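Local structure of potential RNA-dependent RNA polymerase (Human picobirnavirus, 5I62) at residues A[90-93]-A[94-98]. The protein catalyses template-directed RNA synthesis from ribonucleoside triphosphates as the viral RNA-dependent RNA polymerase, probably in both transcription and genome replication. Residues are numbered along the deposited sequence; the frame is centred on the assembly and turned at random.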
loop_
_atom_site.group_PDB
_atom_site.type_symbol
_atom_site.label_atom_id
_atom_site.label_comp_id
_atom_site.label_asym_id
_atom_site.label_seq_id
_atom_site.Cartn_x
_atom_site.Cartn_y
_atom_site.Cartn_z
ATOM N N SER A 90 2.653 -20.408 6.472
ATOM C CA SER A 90 3.566 -20.230 5.347
ATOM C C SER A 90 3.695 -18.763 4.968
ATOM O O SER A 90 4.772 -18.313 4.555
ATOM C CB SER A 90 3.082 -21.032 4.142
ATOM O OG SER A 90 3.381 -22.401 4.303
ATOM N N ASP A 91 2.595 -18.015 5.075
ATOM C CA ASP A 91 2.635 -16.583 4.813
ATOM C C ASP A 91 3.578 -15.884 5.778
ATOM O O ASP A 91 4.263 -14.930 5.401
ATOM C CB ASP A 91 1.230 -15.996 4.917
ATOM C CG ASP A 91 0.273 -16.601 3.910
ATOM O OD1 ASP A 91 0.759 -17.076 2.859
ATOM O OD2 ASP A 91 -0.955 -16.594 4.165
ATOM N N ILE A 92 3.618 -16.346 7.034
ATOM C CA ILE A 92 4.548 -15.796 8.017
ATOM C C ILE A 92 5.971 -16.238 7.723
ATOM O O ILE A 92 6.892 -15.413 7.724
ATOM C CB ILE A 92 4.146 -16.203 9.444
ATOM C CG1 ILE A 92 2.708 -15.802 9.753
ATOM C CG2 ILE A 92 5.141 -15.610 10.467
ATOM C CD1 ILE A 92 2.296 -16.230 11.145
ATOM N N ASP A 93 6.160 -17.553 7.524
ATOM C CA ASP A 93 7.459 -18.119 7.173
ATOM C C ASP A 93 8.133 -17.306 6.073
ATOM O O ASP A 93 9.344 -17.069 6.113
ATOM C CB ASP A 93 7.307 -19.568 6.702
ATOM C CG ASP A 93 6.904 -20.531 7.820
ATOM O OD1 ASP A 93 7.029 -20.173 9.013
ATOM O OD2 ASP A 93 6.472 -21.665 7.485
ATOM N N SER A 94 7.352 -16.891 5.071
ATOM C CA SER A 94 7.890 -16.179 3.911
ATOM C C SER A 94 8.714 -14.959 4.312
ATOM O O SER A 94 9.764 -14.684 3.724
ATOM C CB SER A 94 6.745 -15.767 2.985
ATOM O OG SER A 94 7.237 -15.219 1.767
ATOM N N TYR A 95 8.264 -14.223 5.334
ATOM C CA TYR A 95 9.011 -13.044 5.762
ATOM C C TYR A 95 10.382 -13.399 6.317
ATOM O O TYR A 95 11.314 -12.587 6.238
ATOM C CB TYR A 95 8.217 -12.256 6.803
ATOM C CG TYR A 95 7.111 -11.451 6.189
ATOM C CD1 TYR A 95 5.892 -12.030 5.879
ATOM C CD2 TYR A 95 7.316 -10.125 5.849
ATOM C CE1 TYR A 95 4.886 -11.298 5.290
ATOM C CE2 TYR A 95 6.319 -9.380 5.253
ATOM C CZ TYR A 95 5.110 -9.973 4.975
ATOM O OH TYR A 95 4.123 -9.226 4.385
ATOM N N TYR A 96 10.509 -14.569 6.937
ATOM C CA TYR A 96 11.760 -14.987 7.552
ATOM C C TYR A 96 12.653 -15.725 6.564
ATOM O O TYR A 96 13.875 -15.601 6.620
ATOM C CB TYR A 96 11.474 -15.888 8.761
ATOM C CG TYR A 96 10.875 -15.126 9.921
ATOM C CD1 TYR A 96 9.508 -14.930 10.011
ATOM C CD2 TYR A 96 11.688 -14.579 10.909
ATOM C CE1 TYR A 96 8.948 -14.209 11.066
ATOM C CE2 TYR A 96 11.146 -13.862 11.971
ATOM C CZ TYR A 96 9.781 -13.678 12.041
ATOM O OH TYR A 96 9.247 -12.961 13.091
ATOM N N ASP A 97 12.052 -16.490 5.666
ATOM C CA ASP A 97 12.818 -17.355 4.780
ATOM C C ASP A 97 13.193 -16.678 3.465
ATOM O O ASP A 97 14.183 -17.063 2.844
ATOM C CB ASP A 97 12.023 -18.635 4.522
ATOM C CG ASP A 97 11.829 -19.463 5.789
ATOM O OD1 ASP A 97 12.653 -19.336 6.727
ATOM O OD2 ASP A 97 10.832 -20.212 5.870
ATOM N N SER A 98 12.446 -15.666 3.031
ATOM C CA SER A 98 12.695 -15.094 1.712
ATOM C C SER A 98 13.889 -14.146 1.671
ATOM O O SER A 98 14.271 -13.718 0.584
ATOM C CB SER A 98 11.457 -14.356 1.197
ATOM O OG SER A 98 10.333 -15.226 1.121
#
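Ile92 and Tyr96, one helical turn apart, run alongside each other in the same direction, a compact example of i to i+4 packing on the buried side of a short amphipathic helix. The methyl branch CG2 of Ile92 is trans to the backbone N (CG1 takes chi1 -55°) and meets Tyr96 CE1 at 4.1 Å. The Tyr96 ring also presents its edge to the backbone, with CD1 3.5 Å from Ile92 O. Tyr95 does likewise one residue earlier, CD1 lying 3.4 Å from Asp91 O in the plane of the ring, while its hydroxyl hydrogen-bonds Ser322.

Backbone bonds of i to i-4 and i to i-3 span are mixed here: Tyr95 N goes to Ile92 O, and Asp93 O accepts both Asp97 N at 2.8 Å, almost in line with the carbonyl, and Tyr96 N from above its plane. Ser94 O is likewise gripped twice, from opposite faces: by Ser98 N, and by Ser98 OG, which lies 2.7 Å from Ser94 O. The like-charged carboxylates of Asp93 and Asp97 approach without touching, Asp93 OD2 to Asp97 OD2 4.9 Å; Arg314, salt-bridged to Asp93 OD1, probably eases their repulsion.

Helix 89-97 thus rests on the mixed sheet: Ile92 packs on Leu306 and Tyr308 of strand 306-309, Tyr95 and Tyr96 reach strand 199-205 at Val202 and Trp204, and Arg314 of strand 312-314 makes a cation-pi contact with Tyr96.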